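Local coordinates for protein O-methyltransferase (Bacillus halodurans, PDB 2GPY) that is of unknown function but, as a putative O-methyltransferase, probably transfers a methyl group from S-adenosylmethionine to an oxygen atom of a substrate not yet identified, at residues T63-S68 against H95-A100; L41-L46 against A69-Q74; D113-G118 against Y139-D144. All coordinates share one frame; numbering follows the deposited sequence. Where two conformers were deposited one is given.

Interaction 1: T63-S68 against H95-A100; sequences TAIGYS and HKHVKA
This contact belongs to a zinc site: I65 meets H97, a metal ligand on helix 88-100. H97 uses both ring nitrogens: NE2 binds the zinc ion together with E29 and E93, and ND1 donates to I65 O at 3.1 Å. The bond is nearly straight, 170° at the hydrogen, and the carbonyl oxygen lies in the plane of the ring, at its edge. This is the familiar second-shell arrangement, a backbone acceptor fixing the rotation of a metal-bound imidazole. The carbonyl comes from the glycine-rich loop after the central strand 57-61, which in Rossmann-like methyltransferases usually runs beside the cofactor. Here that loop makes a type II' turn from T63 to G66, closed by G66 N to T63 O at 2.9 Å, and G66 then occupies the N-cap position of helix 67-75. The I65 side chain adds one packing contact. With CG1 set between its backbone N and carbonyl carbon (chi1 62°), I65 CD1 lies 4.0 Å from H97 CE1. Without its imidazole, as with an alanine in place of H97, the I65 carbonyl would probably lose its N-H partner and the zinc ion a ligand. The ring of Y22 also meets the imidazole, its plane steeply inclined.

Interaction 2: L41-L46 against A69-Q74; sequences LGMESL and AIRMAQ
E44 OE2 is gripped by two nitrogens of R71, an example of one carboxylate oxygen taking most of a salt bridge. The short, sound bond is from NH2, with R71 NH2 to E44 OE2 at 2.6 Å and 160° at the hydrogen. A second, weak bond runs from R71 NH1 to the same E44 OE2 at 3.1 Å. The oxygen lies in the guanidinium plane, at its edge, but the carboxylate is turned, the two planes standing 46° apart, and NH2 meets OE2 from above the carboxylate plane. Both side chains bend to meet: E44 folds at chi2 (-67°), and R71 is bent at chi2 and chi3, bringing the guanidinium across to the neighbouring helix. M43, a selenomethionine, packs against the same group from an oblique direction, its CG 3.5 Å from R71 NH1. That nitrogen is also hydrogen-bonded to Y67 OH, which helps fix the arginine's rotation. E44 is buried, so the arginine charge would be expected to favour its ionised form; R200 of the second subunit packs on E44 as well. The contact thus joins helices 40-53 and 67-75, with I23 of helix 21-32 touching R71 and M72 packing on I58 and E60 of strand 57-61.

Interaction 3: D113-G118 against Y139-D144; sequences DALQLG and YRRFFD. With ZN (zinc ion), chain J.
L115 divides its two methyl groups between a tight, apolar partner and an exposed, charged one. On the packed side L115 CD1 presses obliquely on the F142 ring, 3.4 Å from F142 CD1. A114 joins it there, A114 CB lying 3.8 Å from F142 CE1, and I61 of the central strand 57-61 touches both A114 and F142. The other methyl faces solvent-exposed R141: L115 CD2 is 3.6 Å from R141 NH1 and 3.7 Å from R141 CD. Because the arginine bends at chi3 (97°), its guanidinium turns one face over L115 CG and covers the leucine by packing alone. The contact illustrates how the segments that follow parallel strands of a Rossmann-like sheet pack on one another, here the loop after strand 107-111 and helix 139-146 after strand 127-133. The loop is shaped by D113, whose OD1 accepts from L115 N at 2.9 Å to make an Asx turn that sets the leucine backbone in place. Further along the helix, on the exposed side, D144 binds a zinc ion through one oxygen, D144 OD1 to zinc at 2.1 Å. A water and H194 also bind this metal, while D144 OD2 stays 3.2 Å from it.

How the interactions relate
Followed from the N terminus, the chain illustrates how crossing contacts unite consecutive strand-helix units. Interaction 2 opens on helix 40-53 and closes on helix 67-75, enclosing strand 57-61. Before it closes, interaction 1 has opened at 63-68; that loop runs on through strand 80-85 to helix 88-100, so the two cross. Both use helix 67-75, and they touch, I70 CD1 packing 3.7 Å from H97 CB. Interaction 3 follows in series, closing a loop of its own that holds helix 118-122 and strand 127-133. It touches neither of the others and lies across the chain's centre from interaction 2, their centres about 22 Å apart.

Interaction 1: T63-S68 against H95-A100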
loop_
_atom_site.group_PDB
_atom_site.type_symbol
_atom_site.label_atom_id
_atom_site.label_comp_id
_atom_site.label_asym_id
_atom_site.label_seq_id
_atom_site.Cartn_x
_atom_site.Cartn_y
_atom_site.Cartn_z
ATOM N N THR B 63 2.349 -22.388 2.376
ATOM C CA THR B 63 1.028 -22.308 3.001
ATOM C C THR B 63 1.007 -22.553 4.493
ATOM O O THR B 63 0.160 -21.992 5.191
ATOM C CB THR B 63 -0.133 -22.976 2.162
ATOM O OG1 THR B 63 -1.179 -23.571 2.963
ATOM C CG2 THR B 63 0.344 -23.809 1.114
ATOM N N ALA B 64 1.952 -23.363 4.963
ATOM C CA ALA B 64 2.034 -23.787 6.357
ATOM C C ALA B 64 0.675 -24.437 6.680
ATOM O O ALA B 64 0.271 -25.327 5.935
ATOM C CB ALA B 64 2.422 -22.571 7.284
ATOM N N ILE B 65 -0.073 -23.995 7.695
ATOM C CA ILE B 65 -1.375 -24.647 7.954
ATOM C C ILE B 65 -2.559 -23.876 7.366
ATOM O O ILE B 65 -3.711 -24.112 7.740
ATOM C CB ILE B 65 -1.607 -25.035 9.470
ATOM C CG1 ILE B 65 -1.595 -23.782 10.361
ATOM C CG2 ILE B 65 -0.607 -26.145 9.905
ATOM C CD1 ILE B 65 -2.312 -23.966 11.697
ATOM N N GLY B 66 -2.260 -22.924 6.471
ATOM C CA GLY B 66 -3.286 -22.229 5.700
ATOM C C GLY B 66 -3.835 -20.949 6.329
ATOM O O GLY B 66 -4.783 -20.366 5.807
ATOM N N TYR B 67 -3.218 -20.479 7.408
ATOM C CA TYR B 67 -3.707 -19.267 8.079
ATOM C C TYR B 67 -3.728 -18.016 7.183
ATOM O O TYR B 67 -4.778 -17.349 7.067
ATOM C CB TYR B 67 -2.878 -19.030 9.326
ATOM C CG TYR B 67 -3.300 -17.821 10.128
ATOM C CD1 TYR B 67 -4.371 -17.888 11.000
ATOM C CD2 TYR B 67 -2.594 -16.631 10.020
ATOM C CE1 TYR B 67 -4.752 -16.756 11.750
ATOM C CE2 TYR B 67 -2.941 -15.517 10.771
ATOM C CZ TYR B 67 -4.010 -15.585 11.628
ATOM O OH TYR B 67 -4.291 -14.464 12.374
ATOM N N SER B 68 -2.603 -17.718 6.523
ATOM C CA SER B 68 -2.547 -16.517 5.661
ATOM C C SER B 68 -3.464 -16.633 4.439
ATOM O O SER B 68 -4.133 -15.665 4.087
ATOM C CB SER B 68 -1.112 -16.144 5.265
ATOM O OG SER B 68 -0.394 -15.680 6.397
ATOM N N HIS B 95 -5.410 -28.148 4.116
ATOM C CA HIS B 95 -6.508 -28.533 3.242
ATOM C C HIS B 95 -7.809 -28.703 4.056
ATOM O O HIS B 95 -8.879 -28.295 3.617
ATOM C CB HIS B 95 -6.128 -29.811 2.501
ATOM C CG HIS B 95 -6.914 -30.048 1.254
ATOM N ND1 HIS B 95 -7.904 -31.000 1.173
ATOM C CD2 HIS B 95 -6.840 -29.474 0.029
ATOM C CE1 HIS B 95 -8.407 -31.007 -0.050
ATOM N NE2 HIS B 95 -7.780 -30.087 -0.763
ATOM N N LYS B 96 -7.698 -29.292 5.243
ATOM C CA LYS B 96 -8.837 -29.427 6.148
ATOM C C LYS B 96 -9.347 -28.081 6.673
ATOM O O LYS B 96 -10.569 -27.849 6.735
ATOM C CB LYS B 96 -8.495 -30.358 7.324
ATOM C CG LYS B 96 -8.231 -31.797 6.891
ATOM C CD LYS B 96 -7.815 -32.656 8.066
ATOM C CE LYS B 96 -7.670 -34.123 7.655
ATOM N NZ LYS B 96 -6.328 -34.347 7.137
ATOM N N HIS B 97 -8.440 -27.188 7.068
ATOM C CA HIS B 97 -8.899 -25.840 7.499
ATOM C C HIS B 97 -9.629 -25.059 6.400
ATOM O O HIS B 97 -10.619 -24.365 6.643
ATOM C CB HIS B 97 -7.702 -25.029 7.980
ATOM C CG HIS B 97 -7.146 -25.545 9.261
ATOM N ND1 HIS B 97 -5.805 -25.530 9.557
ATOM C CD2 HIS B 97 -7.767 -26.094 10.330
ATOM C CE1 HIS B 97 -5.620 -26.051 10.758
ATOM N NE2 HIS B 97 -6.793 -26.399 11.245
ATOM N N VAL B 98 -9.110 -25.141 5.191
ATOM C CA VAL B 98 -9.760 -24.479 4.051
ATOM C C VAL B 98 -11.182 -25.053 3.878
ATOM O O VAL B 98 -12.153 -24.305 3.704
ATOM C CB VAL B 98 -8.889 -24.617 2.778
ATOM C CG1 VAL B 98 -9.699 -24.268 1.542
ATOM C CG2 VAL B 98 -7.650 -23.705 2.886
ATOM N N LYS B 99 -11.305 -26.381 3.953
ATOM C CA LYS B 99 -12.593 -27.043 3.848
ATOM C C LYS B 99 -13.520 -26.649 4.994
ATOM O O LYS B 99 -14.713 -26.407 4.774
ATOM C CB LYS B 99 -12.423 -28.567 3.830
ATOM C CG LYS B 99 -12.002 -29.133 2.474
ATOM C CD LYS B 99 -11.742 -30.655 2.535
ATOM C CE LYS B 99 -13.022 -31.450 2.362
ATOM N NZ LYS B 99 -12.769 -32.918 2.106
ATOM N N ALA B 100 -12.974 -26.586 6.213
ATOM C CA ALA B 100 -13.755 -26.215 7.401
ATOM C C ALA B 100 -14.540 -24.924 7.201
ATOM O O ALA B 100 -15.674 -24.795 7.688
ATOM C CB ALA B 100 -12.838 -26.057 8.591
#

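Interaction 2: L41-L46 against A69-Q74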
loop_
_atom_site.group_PDB
_atom_site.type_symbol
_atom_site.label_atom_id
_atom_site.label_comp_id
_atom_site.label_asym_id
_atom_site.label_seq_id
_atom_site.Cartn_x
_atom_site.Cartn_y
_atom_site.Cartn_z
ATOM N N LEU B 41 -0.399 -8.345 14.384
ATOM C CA LEU B 41 -0.352 -6.961 13.898
ATOM C C LEU B 41 0.111 -6.801 12.473
ATOM O O LEU B 41 -0.474 -6.010 11.746
ATOM C CB LEU B 41 0.406 -6.028 14.839
ATOM C CG LEU B 41 -0.612 -4.959 15.298
ATOM C CD1 LEU B 41 -1.166 -5.241 16.652
ATOM C CD2 LEU B 41 0.006 -3.589 15.276
ATOM N N GLY B 42 1.132 -7.548 12.061
ATOM C CA GLY B 42 1.547 -7.578 10.649
ATOM C C GLY B 42 0.432 -8.080 9.737
ATOM O O GLY B 42 0.247 -7.585 8.613
HETATM N N MSE B 43 -0.286 -9.099 10.206
HETATM C CA MSE B 43 -1.334 -9.713 9.394
HETATM C C MSE B 43 -2.452 -8.700 9.171
HETATM O O MSE B 43 -2.962 -8.562 8.062
HETATM C CB MSE B 43 -1.875 -11.004 10.062
HETATM C CG MSE B 43 -3.140 -11.500 9.352
HETATM SE SE MSE B 43 -2.668 -12.142 7.561
HETATM C CE MSE B 43 -2.192 -13.354 8.007
ATOM N N GLU B 44 -2.868 -8.011 10.233
ATOM C CA GLU B 44 -3.969 -7.057 10.097
ATOM C C GLU B 44 -3.585 -5.935 9.127
ATOM O O GLU B 44 -4.395 -5.497 8.297
ATOM C CB GLU B 44 -4.374 -6.487 11.457
ATOM C CG GLU B 44 -5.000 -7.547 12.382
ATOM C CD GLU B 44 -6.370 -8.064 11.888
ATOM O OE1 GLU B 44 -7.079 -7.334 11.163
ATOM O OE2 GLU B 44 -6.736 -9.204 12.239
ATOM N N SER B 45 -2.352 -5.461 9.260
ATOM C CA SER B 45 -1.845 -4.434 8.338
ATOM C C SER B 45 -1.759 -4.926 6.922
ATOM O O SER B 45 -2.180 -4.211 5.993
ATOM C CB SER B 45 -0.490 -3.902 8.809
ATOM O OG SER B 45 -0.718 -3.060 9.909
ATOM N N LEU B 46 -1.245 -6.138 6.734
ATOM C CA LEU B 46 -1.166 -6.713 5.401
ATOM C C LEU B 46 -2.537 -6.833 4.759
ATOM O O LEU B 46 -2.701 -6.523 3.580
ATOM C CB LEU B 46 -0.482 -8.088 5.394
ATOM C CG LEU B 46 -0.142 -8.594 3.988
ATOM C CD1 LEU B 46 0.946 -7.677 3.388
ATOM C CD2 LEU B 46 0.283 -10.035 3.958
ATOM N N ALA B 69 -3.520 -17.817 3.821
ATOM C CA ALA B 69 -4.378 -18.042 2.655
ATOM C C ALA B 69 -5.827 -17.783 3.066
ATOM O O ALA B 69 -6.572 -17.092 2.374
ATOM C CB ALA B 69 -4.249 -19.472 2.114
ATOM N N ILE B 70 -6.228 -18.378 4.189
ATOM C CA ILE B 70 -7.581 -18.210 4.722
ATOM C C ILE B 70 -7.930 -16.764 5.034
ATOM O O ILE B 70 -8.980 -16.280 4.599
ATOM C CB ILE B 70 -7.842 -19.139 5.937
ATOM C CG1 ILE B 70 -7.999 -20.582 5.419
ATOM C CG2 ILE B 70 -9.082 -18.704 6.710
ATOM C CD1 ILE B 70 -7.902 -21.665 6.512
ATOM N N ARG B 71 -7.070 -16.079 5.786
ATOM C CA ARG B 71 -7.364 -14.714 6.170
ATOM C C ARG B 71 -7.389 -13.758 4.981
ATOM O O ARG B 71 -8.227 -12.836 4.933
ATOM C CB ARG B 71 -6.382 -14.275 7.244
ATOM C CG ARG B 71 -6.734 -15.034 8.519
ATOM C CD ARG B 71 -6.536 -14.252 9.745
ATOM N NE ARG B 71 -7.350 -13.041 9.785
ATOM C CZ ARG B 71 -7.053 -12.011 10.556
ATOM N NH1 ARG B 71 -5.995 -12.087 11.335
ATOM N NH2 ARG B 71 -7.809 -10.898 10.549
HETATM N N MSE B 72 -6.517 -13.991 3.994
HETATM C CA MSE B 72 -6.602 -13.211 2.745
HETATM C C MSE B 72 -7.890 -13.472 1.959
HETATM O O MSE B 72 -8.535 -12.505 1.462
HETATM C CB MSE B 72 -5.388 -13.472 1.821
HETATM C CG MSE B 72 -4.099 -12.963 2.442
HETATM SE SE MSE B 72 -2.547 -13.121 1.202
HETATM C CE MSE B 72 -2.393 -15.094 1.095
ATOM N N ALA B 73 -8.276 -14.751 1.841
ATOM C CA ALA B 73 -9.522 -15.083 1.148
ATOM C C ALA B 73 -10.719 -14.432 1.851
ATOM O O ALA B 73 -11.626 -13.933 1.194
ATOM C CB ALA B 73 -9.724 -16.618 1.047
ATOM N N GLN B 74 -10.722 -14.450 3.183
ATOM C CA GLN B 74 -11.821 -13.836 3.930
ATOM C C GLN B 74 -11.842 -12.319 3.748
ATOM O O GLN B 74 -12.928 -11.721 3.677
ATOM C CB GLN B 74 -11.730 -14.179 5.410
ATOM C CG GLN B 74 -12.062 -15.621 5.717
ATOM C CD GLN B 74 -12.001 -15.888 7.209
ATOM O OE1 GLN B 74 -12.882 -16.536 7.760
ATOM N NE2 GLN B 74 -10.964 -15.378 7.870
#

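Interaction 3: D113-G118 against Y139-D144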
loop_
_atom_site.group_PDB
_atom_site.type_symbol
_atom_site.label_atom_id
_atom_site.label_comp_id
_atom_site.label_asym_id
_atom_site.label_seq_id
_atom_site.Cartn_x
_atom_site.Cartn_y
_atom_site.Cartn_z
ATOM N N ASP B 113 7.228 -28.987 -4.001
ATOM C CA ASP B 113 8.339 -28.065 -3.859
ATOM C C ASP B 113 8.169 -26.943 -4.885
ATOM O O ASP B 113 8.205 -27.202 -6.096
ATOM C CB ASP B 113 9.637 -28.833 -4.136
ATOM C CG ASP B 113 10.889 -27.996 -3.890
ATOM O OD1 ASP B 113 10.912 -26.796 -4.222
ATOM O OD2 ASP B 113 11.869 -28.581 -3.380
ATOM N N ALA B 114 8.005 -25.704 -4.422
ATOM C CA ALA B 114 7.778 -24.569 -5.331
ATOM C C ALA B 114 8.851 -24.403 -6.397
ATOM O O ALA B 114 8.562 -23.945 -7.497
ATOM C CB ALA B 114 7.600 -23.266 -4.541
ATOM N N LEU B 115 10.085 -24.772 -6.069
ATOM C CA LEU B 115 11.209 -24.610 -6.998
ATOM C C LEU B 115 11.143 -25.643 -8.111
ATOM O O LEU B 115 11.811 -25.515 -9.123
ATOM C CB LEU B 115 12.530 -24.696 -6.245
ATOM C CG LEU B 115 13.393 -23.429 -6.154
ATOM C CD1 LEU B 115 12.613 -22.110 -6.183
ATOM C CD2 LEU B 115 14.293 -23.515 -4.939
ATOM N N GLN B 116 10.301 -26.655 -7.916
ATOM C CA GLN B 116 10.075 -27.685 -8.914
ATOM C C GLN B 116 8.743 -27.500 -9.652
ATOM O O GLN B 116 8.443 -28.251 -10.593
ATOM C CB GLN B 116 10.157 -29.065 -8.255
ATOM C CG GLN B 116 11.520 -29.309 -7.604
ATOM C CD GLN B 116 11.772 -30.756 -7.272
ATOM O OE1 GLN B 116 12.592 -31.399 -7.916
ATOM N NE2 GLN B 116 11.054 -31.291 -6.273
ATOM N N LEU B 117 7.969 -26.497 -9.233
ATOM C CA LEU B 117 6.607 -26.269 -9.744
ATOM C C LEU B 117 6.464 -25.076 -10.684
ATOM O O LEU B 117 5.347 -24.713 -11.056
ATOM C CB LEU B 117 5.611 -26.101 -8.586
ATOM C CG LEU B 117 5.171 -27.335 -7.787
ATOM C CD1 LEU B 117 4.061 -26.961 -6.842
ATOM C CD2 LEU B 117 4.747 -28.498 -8.677
ATOM N N GLY B 118 7.589 -24.477 -11.071
ATOM C CA GLY B 118 7.588 -23.306 -11.950
ATOM C C GLY B 118 6.823 -23.504 -13.253
ATOM O O GLY B 118 5.987 -22.671 -13.623
ATOM N N TYR B 139 14.231 -18.127 -0.138
ATOM C CA TYR B 139 13.542 -16.857 -0.381
ATOM C C TYR B 139 13.963 -16.199 -1.720
ATOM O O TYR B 139 13.127 -15.825 -2.531
ATOM C CB TYR B 139 13.825 -15.912 0.795
ATOM C CG TYR B 139 13.404 -14.475 0.607
ATOM C CD1 TYR B 139 12.069 -14.134 0.397
ATOM C CD2 TYR B 139 14.341 -13.449 0.678
ATOM C CE1 TYR B 139 11.681 -12.781 0.237
ATOM C CE2 TYR B 139 13.969 -12.117 0.544
ATOM C CZ TYR B 139 12.649 -11.788 0.305
ATOM O OH TYR B 139 12.308 -10.450 0.172
ATOM N N ARG B 140 15.261 -16.082 -1.945
ATOM C CA ARG B 140 15.767 -15.439 -3.167
ATOM C C ARG B 140 15.421 -16.230 -4.428
ATOM O O ARG B 140 15.082 -15.640 -5.458
ATOM C CB ARG B 140 17.275 -15.345 -3.123
ATOM C CG ARG B 140 17.833 -14.251 -2.303
ATOM C CD ARG B 140 18.911 -13.594 -3.149
ATOM N NE ARG B 140 20.143 -13.329 -2.420
ATOM C CZ ARG B 140 21.124 -12.557 -2.871
ATOM N NH1 ARG B 140 21.017 -11.950 -4.047
ATOM N NH2 ARG B 140 22.211 -12.384 -2.136
ATOM N N ARG B 141 15.549 -17.557 -4.354
ATOM C CA ARG B 141 15.212 -18.415 -5.490
ATOM C C ARG B 141 13.723 -18.315 -5.788
ATOM O O ARG B 141 13.339 -18.257 -6.955
ATOM C CB ARG B 141 15.616 -19.881 -5.249
ATOM C CG ARG B 141 17.121 -20.093 -5.193
ATOM C CD ARG B 141 17.425 -21.569 -5.228
ATOM N NE ARG B 141 17.747 -22.003 -6.587
ATOM C CZ ARG B 141 17.848 -23.276 -6.963
ATOM N NH1 ARG B 141 17.622 -24.259 -6.090
ATOM N NH2 ARG B 141 18.164 -23.568 -8.219
ATOM N N PHE B 142 12.889 -18.248 -4.739
ATOM C CA PHE B 142 11.451 -18.076 -4.934
ATOM C C PHE B 142 11.124 -16.749 -5.607
ATOM O O PHE B 142 10.251 -16.679 -6.494
ATOM C CB PHE B 142 10.681 -18.125 -3.608
ATOM C CG PHE B 142 10.682 -19.469 -2.948
ATOM C CD1 PHE B 142 10.824 -20.635 -3.699
ATOM C CD2 PHE B 142 10.520 -19.565 -1.569
ATOM C CE1 PHE B 142 10.810 -21.885 -3.080
ATOM C CE2 PHE B 142 10.527 -20.827 -0.935
ATOM C CZ PHE B 142 10.662 -21.970 -1.694
ATOM N N PHE B 143 11.801 -15.695 -5.156
ATOM C CA PHE B 143 11.638 -14.377 -5.761
ATOM C C PHE B 143 11.956 -14.432 -7.264
ATOM O O PHE B 143 11.138 -14.024 -8.080
ATOM C CB PHE B 143 12.499 -13.314 -5.064
ATOM C CG PHE B 143 12.230 -11.894 -5.548
ATOM C CD1 PHE B 143 12.790 -11.409 -6.725
ATOM C CD2 PHE B 143 11.392 -11.066 -4.840
ATOM C CE1 PHE B 143 12.520 -10.098 -7.170
ATOM C CE2 PHE B 143 11.108 -9.763 -5.271
ATOM C CZ PHE B 143 11.698 -9.270 -6.432
ATOM N N ASP B 144 13.131 -14.948 -7.618
ATOM C CA ASP B 144 13.561 -14.962 -9.025
ATOM C C ASP B 144 12.623 -15.789 -9.911
ATOM O O ASP B 144 12.335 -15.419 -11.055
ATOM C CB ASP B 144 14.999 -15.481 -9.127
ATOM C CG ASP B 144 16.030 -14.406 -8.785
ATOM O OD1 ASP B 144 15.629 -13.242 -8.587
ATOM O OD2 ASP B 144 17.234 -14.705 -8.710
HETATM ZN ZN ZN J . 16.760 -11.600 -9.153
HETATM O O HOH W 1 18.198 -11.717 -7.649
#